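PDB 3UN7: peptidoglycan D,D-transpeptidase PbpA from Mycobacterium tuberculosis, which probably catalyses the transpeptidation that cross-links peptidoglycan in the cell wall and is probably required for regulating cell length. Local coordinates for residues 195-200 with 247-252; 210-215 with 258-263; 390-395 with 412-417; 423-428 with 452-457. All coordinates share one frame; numbering follows the deposited sequence.

In the fold
All four contacts lie in the penicillin-binding transpeptidase fold, running from its helical part to the far side of its five-stranded sheet. Contacts 1 and 3 flank the probable acylation site: the side chains of Lys196 and Lys395 are each about 4 Å from that of Ser193, and Lys395 NZ lies 2.7 Å from Ser252 OG, a probable hydrogen bond between the two contacts. Contact 2 carries on from contact 1 into the helical part, centres about 10 Å apart, with Thr199 packing on Gly261. In contact 4 the C-terminal helix covers strand 425-431, neighbour of strand 411-418 of contact 3; their centres are about 9 Å apart and Val427 N lies 2.8 Å from Ala416 O. Contacts 2 and 4 are farthest apart, centres about 31 Å.

Contact 1: residues 195-200 with 247-252; sequences FKVITT and EAFVKS
Lys196 CG is anti to its own carbonyl carbon (chi1 -58°) and the chain runs extended from there to NZ, while Ser252 OG is anti to its backbone N (chi1 -163°); the two side chains meet where the SxxK and SxN motifs of the penicillin-binding fold come together. Lys196 belongs to the first motif, three residues after Ser193, the acyl-ester serine by similarity, and Ser252 opens the second. Lys196 NZ is gripped twice by Ser252, giving hydrogen bonds to OG at 2.7 Å and to the backbone O at 2.8 Å. The second bond comes from above the carbonyl plane, with a C=O...NZ angle of 106°. Asn254 OD1, two residues on, also accepts from NZ, so the amine is fixed by both polar residues of SxN. Ser252 has positive phi and ends helix 245-251 in a Schellman motif, and its carbonyl and hydroxyl both meet the lysine. Beside this polar pair helical segments 196-200 and 247-251 run nearly antiparallel, their axes 11.3 Å apart at closest approach, and Phe249 fills the interval with its ring edge toward helix 196-205. Near the ring plane, Val197 CG2 touches CZ at 4.0 Å. Leu373 and Met374 of helix 364-379 also pack on Phe249. Thr200 donates from OG1 to Lys196 O, and this same OG1 sits 3.3 Å from Phe249 CD1.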
loop_
_atom_site.group_PDB
_atom_site.type_symbol
_atom_site.label_atom_id
_atom_site.label_comp_id
_atom_site.label_asym_id
_atom_site.label_seq_id
_atom_site.Cartn_x
_atom_site.Cartn_y
_atom_site.Cartn_z
ATOM N N PHE A 195 -0.768 -11.413 7.510
ATOM C CA PHE A 195 -1.841 -12.241 6.955
ATOM C C PHE A 195 -2.639 -13.001 8.011
ATOM O O PHE A 195 -3.747 -13.461 7.737
ATOM C CB PHE A 195 -1.307 -13.216 5.900
ATOM C CG PHE A 195 -2.340 -13.620 4.884
ATOM C CD1 PHE A 195 -2.892 -12.675 4.023
ATOM C CD2 PHE A 195 -2.793 -14.929 4.810
ATOM C CE1 PHE A 195 -3.852 -13.039 3.096
ATOM C CE2 PHE A 195 -3.762 -15.290 3.880
ATOM C CZ PHE A 195 -4.281 -14.339 3.020
ATOM N N LYS A 196 -2.097 -13.102 9.223
ATOM C CA LYS A 196 -2.845 -13.672 10.351
ATOM C C LYS A 196 -4.130 -12.880 10.621
ATOM O O LYS A 196 -5.042 -13.365 11.280
ATOM C CB LYS A 196 -1.972 -13.749 11.604
ATOM C CG LYS A 196 -0.714 -14.575 11.427
ATOM C CD LYS A 196 0.224 -14.422 12.623
ATOM C CE LYS A 196 1.460 -15.288 12.472
ATOM N NZ LYS A 196 2.524 -14.880 13.441
ATOM N N VAL A 197 -4.206 -11.659 10.102
ATOM C CA VAL A 197 -5.455 -10.904 10.145
ATOM C C VAL A 197 -6.523 -11.638 9.316
ATOM O O VAL A 197 -7.671 -11.760 9.736
ATOM C CB VAL A 197 -5.265 -9.457 9.627
ATOM C CG1 VAL A 197 -6.609 -8.760 9.463
ATOM C CG2 VAL A 197 -4.354 -8.656 10.578
ATOM N N ILE A 198 -6.135 -12.138 8.145
ATOM C CA ILE A 198 -7.073 -12.849 7.280
ATOM C C ILE A 198 -7.409 -14.221 7.855
ATOM O O ILE A 198 -8.579 -14.626 7.875
ATOM C CB ILE A 198 -6.534 -12.959 5.823
ATOM C CG1 ILE A 198 -6.274 -11.564 5.228
ATOM C CG2 ILE A 198 -7.475 -13.764 4.936
ATOM C CD1 ILE A 198 -7.418 -10.554 5.387
ATOM N N THR A 199 -6.389 -14.929 8.341
ATOM C CA THR A 199 -6.592 -16.237 8.949
ATOM C C THR A 199 -7.564 -16.109 10.126
ATOM O O THR A 199 -8.485 -16.920 10.268
ATOM C CB THR A 199 -5.253 -16.864 9.415
ATOM O OG1 THR A 199 -4.333 -16.905 8.317
ATOM C CG2 THR A 199 -5.461 -18.290 9.992
ATOM N N THR A 200 -7.359 -15.090 10.956
ATOM C CA THR A 200 -8.225 -14.838 12.114
ATOM C C THR A 200 -9.654 -14.503 11.686
ATOM O O THR A 200 -10.609 -15.041 12.257
ATOM C CB THR A 200 -7.663 -13.709 13.008
ATOM O OG1 THR A 200 -6.311 -14.026 13.366
ATOM C CG2 THR A 200 -8.504 -13.516 14.274
ATOM N N GLU A 247 -4.634 -14.221 22.662
ATOM C CA GLU A 247 -3.248 -14.170 23.086
ATOM C C GLU A 247 -2.299 -14.477 21.918
ATOM O O GLU A 247 -1.332 -13.747 21.706
ATOM C CB GLU A 247 -3.006 -15.108 24.268
ATOM C CG GLU A 247 -1.680 -14.871 24.969
ATOM C CD GLU A 247 -1.581 -15.565 26.320
ATOM O OE1 GLU A 247 -2.105 -16.693 26.467
ATOM O OE2 GLU A 247 -0.972 -14.975 27.235
ATOM N N ALA A 248 -2.592 -15.535 21.159
ATOM C CA ALA A 248 -1.780 -15.907 19.993
ATOM C C ALA A 248 -1.713 -14.771 18.971
ATOM O O ALA A 248 -0.657 -14.518 18.377
ATOM C CB ALA A 248 -2.323 -17.170 19.332
ATOM N N PHE A 249 -2.834 -14.087 18.765
ATOM C CA PHE A 249 -2.855 -12.973 17.816
ATOM C C PHE A 249 -1.947 -11.836 18.275
ATOM O O PHE A 249 -1.106 -11.367 17.512
ATOM C CB PHE A 249 -4.283 -12.451 17.596
ATOM C CG PHE A 249 -4.389 -11.420 16.509
ATOM C CD1 PHE A 249 -4.718 -11.798 15.215
ATOM C CD2 PHE A 249 -4.151 -10.066 16.778
ATOM C CE1 PHE A 249 -4.825 -10.851 14.208
ATOM C CE2 PHE A 249 -4.239 -9.108 15.766
ATOM C CZ PHE A 249 -4.579 -9.506 14.484
ATOM N N VAL A 250 -2.114 -11.381 19.516
ATOM C CA VAL A 250 -1.333 -10.234 19.965
ATOM C C VAL A 250 0.155 -10.571 20.055
ATOM O O VAL A 250 1.002 -9.742 19.723
ATOM C CB VAL A 250 -1.900 -9.543 21.252
ATOM C CG1 VAL A 250 -3.400 -9.325 21.117
ATOM C CG2 VAL A 250 -1.593 -10.332 22.480
ATOM N N LYS A 251 0.465 -11.799 20.463
ATOM C CA LYS A 251 1.843 -12.272 20.502
ATOM C C LYS A 251 2.331 -12.703 19.120
ATOM O O LYS A 251 3.534 -12.851 18.904
ATOM C CB LYS A 251 1.986 -13.412 21.506
ATOM C CG LYS A 251 1.901 -12.954 22.967
ATOM C CD LYS A 251 2.292 -14.079 23.909
ATOM C CE LYS A 251 3.237 -13.571 24.985
ATOM N NZ LYS A 251 3.859 -14.697 25.739
ATOM N N SER A 252 1.388 -12.895 18.195
ATOM C CA SER A 252 1.659 -13.318 16.817
ATOM C C SER A 252 2.413 -14.659 16.743
ATOM O O SER A 252 3.430 -14.786 16.041
ATOM C CB SER A 252 2.396 -12.216 16.039
ATOM O OG SER A 252 2.313 -12.455 14.638
#

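Contact 2: residues 210-215 with 258-263; sequences ETEQLT and VQLGIR
Gln259, Leu260 and Arg263 face segment 210-215 from one side of helix 254-264, forming a strand-on-helix contact in the helical part of the transpeptidase fold; strand 213-215 pairs with strand 242-244 and passes helical segment 258-263 at 114°. Gln259 comes first, with CG anti to the backbone N (chi1 -173°) and the chain extended to a terminal amide beside the strand. Its OE1 accepts from Thr215 N at 2.9 Å in a nearly straight bond, 173° at the hydrogen, with the donor tilted somewhat from the amide plane. Thr215 CG2 lies against the same amide, 3.7 Å from Gln259 CD, while Thr215 OG1 turns to Ala217 N. Next, Leu260 CB meets Leu214 CD1 at 4.2 Å and Leu260 CD1 is 4.0 Å from Glu212 OE2, so the acid's tip rests beside a methyl. Leu214 is also backed by Ala256, a turn earlier in the helix. One turn after Gln259, Arg263 bends at chi3 and its guanidinium lies obliquely to Glu212 OE1 and Leu214 CD2. Its NE is 4.3 Å from Glu212 OE1, opposite charges near each other but beyond salt-bridge range, and NH2 is 3.9 Å from Leu214 CD2.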
loop_
_atom_site.group_PDB
_atom_site.type_symbol
_atom_site.label_atom_id
_atom_site.label_comp_id
_atom_site.label_asym_id
_atom_site.label_seq_id
_atom_site.Cartn_x
_atom_site.Cartn_y
_atom_site.Cartn_z
ATOM N N GLU A 210 -12.370 -15.883 20.366
ATOM C CA GLU A 210 -11.105 -15.312 20.785
ATOM C C GLU A 210 -10.515 -16.029 21.980
ATOM O O GLU A 210 -9.316 -15.921 22.249
ATOM C CB GLU A 210 -11.308 -13.855 21.173
ATOM C CG GLU A 210 -11.634 -12.919 20.039
ATOM C CD GLU A 210 -11.669 -11.488 20.521
ATOM O OE1 GLU A 210 -11.088 -11.220 21.598
ATOM O OE2 GLU A 210 -12.271 -10.630 19.836
ATOM N N THR A 211 -11.365 -16.737 22.715
ATOM C CA THR A 211 -10.948 -17.335 23.969
ATOM C C THR A 211 -10.621 -18.808 23.820
ATOM O O THR A 211 -10.162 -19.420 24.775
ATOM C CB THR A 211 -11.998 -17.172 25.105
ATOM O OG1 THR A 211 -12.610 -18.440 25.376
ATOM C CG2 THR A 211 -13.054 -16.136 24.751
ATOM N N GLU A 212 -10.845 -19.375 22.633
ATOM C CA GLU A 212 -10.573 -20.788 22.438
ATOM C C GLU A 212 -9.074 -21.055 22.392
ATOM O O GLU A 212 -8.281 -20.184 22.017
ATOM C CB GLU A 212 -11.265 -21.336 21.187
ATOM C CG GLU A 212 -10.638 -20.889 19.876
ATOM C CD GLU A 212 -10.529 -22.023 18.885
ATOM O OE1 GLU A 212 -10.407 -23.204 19.320
ATOM O OE2 GLU A 212 -10.556 -21.734 17.675
ATOM N N GLN A 213 -8.705 -22.278 22.754
ATOM C CA GLN A 213 -7.323 -22.608 23.068
ATOM C C GLN A 213 -6.582 -23.223 21.887
ATOM O O GLN A 213 -7.081 -24.148 21.256
ATOM C CB GLN A 213 -7.283 -23.534 24.294
ATOM C CG GLN A 213 -7.869 -22.882 25.564
ATOM C CD GLN A 213 -7.054 -21.690 26.032
ATOM O OE1 GLN A 213 -7.559 -20.567 26.111
ATOM N NE2 GLN A 213 -5.773 -21.923 26.312
ATOM N N LEU A 214 -5.397 -22.683 21.593
ATOM C CA LEU A 214 -4.541 -23.191 20.518
ATOM C C LEU A 214 -3.143 -23.491 21.042
ATOM O O LEU A 214 -2.727 -22.948 22.075
ATOM C CB LEU A 214 -4.441 -22.172 19.377
ATOM C CG LEU A 214 -5.743 -21.653 18.778
ATOM C CD1 LEU A 214 -5.486 -20.354 17.978
ATOM C CD2 LEU A 214 -6.367 -22.716 17.921
ATOM N N THR A 215 -2.408 -24.319 20.306
ATOM C CA THR A 215 -1.067 -24.732 20.722
ATOM C C THR A 215 -0.138 -23.550 21.007
ATOM O O THR A 215 -0.153 -22.538 20.300
ATOM C CB THR A 215 -0.397 -25.720 19.730
ATOM O OG1 THR A 215 0.895 -26.074 20.230
ATOM C CG2 THR A 215 -0.248 -25.116 18.332
ATOM N N VAL A 258 -0.794 -21.674 12.325
ATOM C CA VAL A 258 -0.664 -22.843 11.453
ATOM C C VAL A 258 -1.787 -23.816 11.828
ATOM O O VAL A 258 -2.558 -24.264 10.969
ATOM C CB VAL A 258 0.736 -23.505 11.597
ATOM C CG1 VAL A 258 0.784 -24.872 10.901
ATOM C CG2 VAL A 258 1.812 -22.579 11.027
ATOM N N GLN A 259 -1.894 -24.103 13.118
ATOM C CA GLN A 259 -2.939 -24.994 13.638
ATOM C C GLN A 259 -4.340 -24.442 13.333
ATOM O O GLN A 259 -5.201 -25.162 12.833
ATOM C CB GLN A 259 -2.740 -25.217 15.143
ATOM C CG GLN A 259 -3.673 -26.255 15.759
ATOM C CD GLN A 259 -3.608 -26.253 17.259
ATOM O OE1 GLN A 259 -3.652 -25.201 17.894
ATOM N NE2 GLN A 259 -3.479 -27.433 17.841
ATOM N N LEU A 260 -4.541 -23.150 13.583
ATOM C CA LEU A 260 -5.838 -22.515 13.350
ATOM C C LEU A 260 -6.253 -22.521 11.873
ATOM O O LEU A 260 -7.399 -22.809 11.557
ATOM C CB LEU A 260 -5.851 -21.082 13.906
ATOM C CG LEU A 260 -7.158 -20.295 13.696
ATOM C CD1 LEU A 260 -8.295 -20.902 14.531
ATOM C CD2 LEU A 260 -6.992 -18.805 14.004
ATOM N N GLY A 261 -5.320 -22.186 10.981
ATOM C CA GLY A 261 -5.610 -22.145 9.551
ATOM C C GLY A 261 -5.938 -23.513 8.984
ATOM O O GLY A 261 -6.891 -23.675 8.216
ATOM N N ILE A 262 -5.137 -24.504 9.345
ATOM C CA ILE A 262 -5.422 -25.879 8.928
ATOM C C ILE A 262 -6.808 -26.308 9.438
ATOM O O ILE A 262 -7.582 -26.901 8.697
ATOM C CB ILE A 262 -4.292 -26.859 9.335
ATOM C CG1 ILE A 262 -3.031 -26.567 8.509
ATOM C CG2 ILE A 262 -4.739 -28.329 9.176
ATOM C CD1 ILE A 262 -1.744 -27.130 9.109
ATOM N N ARG A 263 -7.135 -25.955 10.678
ATOM C CA ARG A 263 -8.455 -26.267 11.241
ATOM C C ARG A 263 -9.568 -25.568 10.456
ATOM O O ARG A 263 -10.619 -26.150 10.185
ATOM C CB ARG A 263 -8.517 -25.821 12.698
ATOM C CG ARG A 263 -9.670 -26.418 13.481
ATOM C CD ARG A 263 -10.119 -25.502 14.622
ATOM N NE ARG A 263 -9.315 -25.503 15.856
ATOM C CZ ARG A 263 -8.499 -26.465 16.298
ATOM N NH1 ARG A 263 -8.307 -27.594 15.620
ATOM N NH2 ARG A 263 -7.863 -26.289 17.456
#

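Contact 3: residues 390-395 with 412-417; sequences VQIASK and AWYIAF
The Phe417 ring takes the methyl of Ala393 over one face: CB is 3.7 Å from the centroid, a CH-pi contact offset toward the rim and nearest to CZ. Phe417 CG lies between its backbone N and carbonyl carbon (chi1 60°), on the Ala393 side of the sheet. On the sheet's other side, Tyr414 lies against Ser394, whose CB approaches ring atom CE1 obliquely at 3.5 Å. The phenol end goes on to Ile392, where the side chains cross at about a right angle and OH is 3.4 Å from CG2. Tyr414 OH and Ser394 OG are both hydrogen-bonded to Glu378 OE1, so one carboxylate oxygen ties Ser394 and Tyr414, on the same face, to helix 364-379. Between the faces the strands pair antiparallel. Ala393 with Phe417 is a hydrogen-bonded pair (Ala393 N to Phe417 O 3.0 Å, Phe417 N to Ala393 O 2.8 Å), and so is Lys395 with Ile415, where Lys395 N to Ile415 O is 2.8 Å. The intervening Ser394-Ala416 pair is non-hydrogen-bonded, with CB atoms 3.7 Å apart. Lys395 leaves on the Ala393 and Phe417 side, its bent chain ending in a hydrogen bond from NZ to Ser252 OG. This is the antiparallel hairpin of penicillin-binding transpeptidases, whose edge strand carries the KTG motif, beginning at Lys395, along the active site.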
loop_
_atom_site.group_PDB
_atom_site.type_symbol
_atom_site.label_atom_id
_atom_site.label_comp_id
_atom_site.label_asym_id
_atom_site.label_seq_id
_atom_site.Cartn_x
_atom_site.Cartn_y
_atom_site.Cartn_z
ATOM N N VAL A 390 -3.871 8.905 21.134
ATOM C CA VAL A 390 -4.297 8.268 19.902
ATOM C C VAL A 390 -4.093 6.768 20.028
ATOM O O VAL A 390 -2.967 6.275 20.193
ATOM C CB VAL A 390 -3.595 8.846 18.634
ATOM C CG1 VAL A 390 -3.841 7.950 17.429
ATOM C CG2 VAL A 390 -4.092 10.265 18.326
ATOM N N GLN A 391 -5.211 6.058 19.983
ATOM C CA GLN A 391 -5.215 4.607 20.043
ATOM C C GLN A 391 -5.058 4.049 18.633
ATOM O O GLN A 391 -5.829 4.385 17.732
ATOM C CB GLN A 391 -6.526 4.118 20.661
ATOM C CG GLN A 391 -6.537 2.651 21.001
ATOM C CD GLN A 391 -7.880 2.195 21.537
ATOM O OE1 GLN A 391 -8.926 2.413 20.912
ATOM N NE2 GLN A 391 -7.860 1.549 22.697
ATOM N N ILE A 392 -4.057 3.200 18.453
ATOM C CA ILE A 392 -3.748 2.652 17.133
ATOM C C ILE A 392 -4.062 1.163 17.172
ATOM O O ILE A 392 -3.727 0.495 18.152
ATOM C CB ILE A 392 -2.256 2.861 16.773
ATOM C CG1 ILE A 392 -1.933 4.345 16.627
ATOM C CG2 ILE A 392 -1.874 2.114 15.482
ATOM C CD1 ILE A 392 -0.442 4.634 16.426
ATOM N N ALA A 393 -4.729 0.668 16.130
ATOM C CA ALA A 393 -4.923 -0.753 15.921
ATOM C C ALA A 393 -3.899 -1.127 14.864
ATOM O O ALA A 393 -3.813 -0.461 13.830
ATOM C CB ALA A 393 -6.334 -1.034 15.400
ATOM N N SER A 394 -3.138 -2.187 15.100
ATOM C CA SER A 394 -2.091 -2.541 14.162
ATOM C C SER A 394 -1.807 -4.033 14.110
ATOM O O SER A 394 -2.290 -4.803 14.938
ATOM C CB SER A 394 -0.804 -1.794 14.535
ATOM O OG SER A 394 -0.206 -2.378 15.688
ATOM N N LYS A 395 -1.004 -4.426 13.120
ATOM C CA LYS A 395 -0.373 -5.735 13.092
ATOM C C LYS A 395 1.028 -5.556 12.499
ATOM O O LYS A 395 1.158 -5.078 11.370
ATOM C CB LYS A 395 -1.185 -6.727 12.254
ATOM C CG LYS A 395 -0.667 -8.177 12.342
ATOM C CD LYS A 395 -1.045 -8.802 13.688
ATOM C CE LYS A 395 -0.445 -10.193 13.886
ATOM N NZ LYS A 395 1.036 -10.151 13.983
ATOM N N ALA A 412 9.775 -6.502 6.465
ATOM C CA ALA A 412 9.109 -6.052 7.684
ATOM C C ALA A 412 7.882 -5.278 7.259
ATOM O O ALA A 412 7.986 -4.356 6.453
ATOM C CB ALA A 412 10.025 -5.174 8.497
ATOM N N TRP A 413 6.733 -5.670 7.801
ATOM C CA TRP A 413 5.455 -5.064 7.491
ATOM C C TRP A 413 4.866 -4.441 8.745
ATOM O O TRP A 413 5.040 -4.970 9.847
ATOM C CB TRP A 413 4.457 -6.129 7.066
ATOM C CG TRP A 413 4.511 -6.661 5.662
ATOM C CD1 TRP A 413 5.090 -7.829 5.255
ATOM C CD2 TRP A 413 3.863 -6.106 4.503
ATOM N NE1 TRP A 413 4.882 -8.018 3.903
ATOM C CE2 TRP A 413 4.115 -6.982 3.424
ATOM C CE3 TRP A 413 3.105 -4.944 4.276
ATOM C CZ2 TRP A 413 3.646 -6.731 2.121
ATOM C CZ3 TRP A 413 2.627 -4.690 2.967
ATOM C CH2 TRP A 413 2.901 -5.584 1.914
ATOM N N TYR A 414 4.124 -3.353 8.558
ATOM C CA TYR A 414 3.251 -2.797 9.591
ATOM C C TYR A 414 1.978 -2.380 8.882
ATOM O O TYR A 414 2.032 -1.639 7.912
ATOM C CB TYR A 414 3.902 -1.574 10.217
ATOM C CG TYR A 414 3.152 -0.885 11.354
ATOM C CD1 TYR A 414 3.125 -1.433 12.641
ATOM C CD2 TYR A 414 2.537 0.353 11.150
ATOM C CE1 TYR A 414 2.482 -0.773 13.691
ATOM C CE2 TYR A 414 1.899 1.016 12.172
ATOM C CZ TYR A 414 1.857 0.447 13.433
ATOM O OH TYR A 414 1.223 1.135 14.426
ATOM N N ILE A 415 0.836 -2.877 9.340
ATOM C CA ILE A 415 -0.448 -2.383 8.854
ATOM C C ILE A 415 -1.247 -1.866 10.047
ATOM O O ILE A 415 -1.160 -2.433 11.137
ATOM C CB ILE A 415 -1.235 -3.424 8.011
ATOM C CG1 ILE A 415 -1.565 -4.691 8.816
ATOM C CG2 ILE A 415 -0.433 -3.803 6.750
ATOM C CD1 ILE A 415 -2.622 -5.580 8.137
ATOM N N ALA A 416 -1.988 -0.775 9.852
ATOM C CA ALA A 416 -2.571 -0.091 11.008
ATOM C C ALA A 416 -3.670 0.871 10.638
ATOM O O ALA A 416 -3.804 1.261 9.482
ATOM C CB ALA A 416 -1.477 0.639 11.810
ATOM N N PHE A 417 -4.482 1.216 11.627
ATOM C CA PHE A 417 -5.444 2.297 11.486
ATOM C C PHE A 417 -5.647 3.025 12.808
ATOM O O PHE A 417 -5.334 2.493 13.868
ATOM C CB PHE A 417 -6.758 1.813 10.847
ATOM C CG PHE A 417 -7.471 0.747 11.617
ATOM C CD1 PHE A 417 -8.438 1.088 12.561
ATOM C CD2 PHE A 417 -7.221 -0.610 11.360
ATOM C CE1 PHE A 417 -9.133 0.091 13.257
ATOM C CE2 PHE A 417 -7.913 -1.606 12.050
ATOM C CZ PHE A 417 -8.871 -1.254 12.998
#

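Contact 4: residues 423-428 with 452-457; sequences PKVAVA and AVIEAA
Strand 425-431, the middle strand of the transpeptidase domain's five-stranded antiparallel sheet, is covered on one face by the C-terminal helix 446-458; segments 425-428 and 452-457 run roughly antiparallel (156°), axes 8.9 Å apart. Val425 and Val427, alternate residues of the strand, aim at the helix, which answers with Val453, Ile454 and Ala457. Val425 CG2, anti to the backbone N, reaches the Ala457 methyl CB at 3.6 Å, and its CG1 meets Ile454 CG2 at 4.1 Å. Two residues on, Val427 CG1 touches Val453 CG1 at 3.6 Å, the side chains sliding past each other in opposite directions. Val427 crosses Ile454 at about a right angle: its CG1 is 3.9 Å from Ile454 CG1 and its CG2 is 4.0 Å from Ile454 CD1. Ile454 thus bridges both valines. At the start of the strand, Lys424 and Val425 both face Ala418 of the adjoining strand in a classic beta bulge. Ala426 and Ala428 point to the other side of the sheet, onto helix 317-328, while Ile113 of helix 111-123 packs on Val453 and Ala457. Segments 423-428 and 452-457 share no hydrogen bond, so what joins them here is apolar: aliphatic carbons of the three valines, Ile454 and Ala457 in van der Waals contact.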
loop_
_atom_site.group_PDB
_atom_site.type_symbol
_atom_site.label_atom_id
_atom_site.label_comp_id
_atom_site.label_asym_id
_atom_site.label_seq_id
_atom_site.Cartn_x
_atom_site.Cartn_y
_atom_site.Cartn_z
ATOM N N PRO A 423 -11.778 5.510 13.019
ATOM C CA PRO A 423 -10.579 5.689 12.187
ATOM C C PRO A 423 -10.653 6.758 11.095
ATOM O O PRO A 423 -11.699 6.942 10.463
ATOM C CB PRO A 423 -10.369 4.303 11.570
ATOM C CG PRO A 423 -11.117 3.358 12.487
ATOM C CD PRO A 423 -12.305 4.136 12.927
ATOM N N LYS A 424 -9.532 7.441 10.878
ATOM C CA LYS A 424 -9.437 8.487 9.853
ATOM C C LYS A 424 -8.343 8.182 8.840
ATOM O O LYS A 424 -8.282 8.784 7.768
ATOM C CB LYS A 424 -9.202 9.853 10.508
ATOM C CG LYS A 424 -10.451 10.359 11.201
ATOM C CD LYS A 424 -10.159 10.787 12.625
ATOM C CE LYS A 424 -11.457 11.057 13.426
ATOM N NZ LYS A 424 -11.477 10.316 14.741
ATOM N N VAL A 425 -7.508 7.210 9.174
ATOM C CA VAL A 425 -6.401 6.840 8.327
ATOM C C VAL A 425 -6.083 5.356 8.545
ATOM O O VAL A 425 -6.222 4.829 9.656
ATOM C CB VAL A 425 -5.172 7.766 8.581
ATOM C CG1 VAL A 425 -4.700 7.699 10.061
ATOM C CG2 VAL A 425 -4.031 7.510 7.591
ATOM N N ALA A 426 -5.688 4.692 7.475
ATOM C CA ALA A 426 -5.179 3.332 7.537
ATOM C C ALA A 426 -3.872 3.335 6.761
ATOM O O ALA A 426 -3.767 4.034 5.758
ATOM C CB ALA A 426 -6.161 2.398 6.912
ATOM N N VAL A 427 -2.888 2.563 7.209
ATOM C CA VAL A 427 -1.568 2.572 6.581
ATOM C C VAL A 427 -1.046 1.165 6.362
ATOM O O VAL A 427 -1.435 0.223 7.064
ATOM C CB VAL A 427 -0.504 3.402 7.381
ATOM C CG1 VAL A 427 -0.969 4.843 7.569
ATOM C CG2 VAL A 427 -0.177 2.748 8.772
ATOM N N ALA A 428 -0.193 1.024 5.358
ATOM C CA ALA A 428 0.652 -0.159 5.235
ATOM C C ALA A 428 2.055 0.300 4.966
ATOM O O ALA A 428 2.276 1.167 4.110
ATOM C CB ALA A 428 0.193 -1.066 4.122
ATOM N N ALA A 452 4.623 7.491 12.282
ATOM C CA ALA A 452 4.918 8.856 11.778
ATOM C C ALA A 452 3.913 9.270 10.704
ATOM O O ALA A 452 3.574 10.452 10.563
ATOM C CB ALA A 452 6.333 8.933 11.205
ATOM N N VAL A 453 3.468 8.292 9.919
ATOM C CA VAL A 453 2.511 8.541 8.843
ATOM C C VAL A 453 1.131 8.836 9.428
ATOM O O VAL A 453 0.460 9.793 9.008
ATOM C CB VAL A 453 2.478 7.369 7.828
ATOM C CG1 VAL A 453 1.355 7.533 6.848
ATOM C CG2 VAL A 453 3.795 7.301 7.083
ATOM N N ILE A 454 0.725 8.024 10.405
ATOM C CA ILE A 454 -0.515 8.244 11.146
ATOM C C ILE A 454 -0.510 9.603 11.857
ATOM O O ILE A 454 -1.497 10.341 11.801
ATOM C CB ILE A 454 -0.785 7.094 12.153
ATOM C CG1 ILE A 454 -1.072 5.806 11.386
ATOM C CG2 ILE A 454 -1.958 7.461 13.080
ATOM C CD1 ILE A 454 -0.989 4.507 12.218
ATOM N N GLU A 455 0.606 9.932 12.503
ATOM C CA GLU A 455 0.733 11.209 13.211
ATOM C C GLU A 455 0.496 12.359 12.240
ATOM O O GLU A 455 -0.264 13.276 12.546
ATOM C CB GLU A 455 2.104 11.338 13.873
ATOM C CG GLU A 455 2.272 12.601 14.736
ATOM C CD GLU A 455 3.496 12.535 15.642
ATOM O OE1 GLU A 455 4.018 11.409 15.875
ATOM O OE2 GLU A 455 3.928 13.607 16.139
ATOM N N ALA A 456 1.127 12.284 11.068
ATOM C CA ALA A 456 0.995 13.319 10.037
ATOM C C ALA A 456 -0.453 13.444 9.578
ATOM O O ALA A 456 -0.977 14.557 9.428
ATOM C CB ALA A 456 1.906 13.015 8.861
ATOM N N ALA A 457 -1.102 12.301 9.376
ATOM C CA ALA A 457 -2.520 12.252 8.993
ATOM C C ALA A 457 -3.463 12.890 10.010
ATOM O O ALA A 457 -4.460 13.505 9.637
ATOM C CB ALA A 457 -2.944 10.801 8.719
#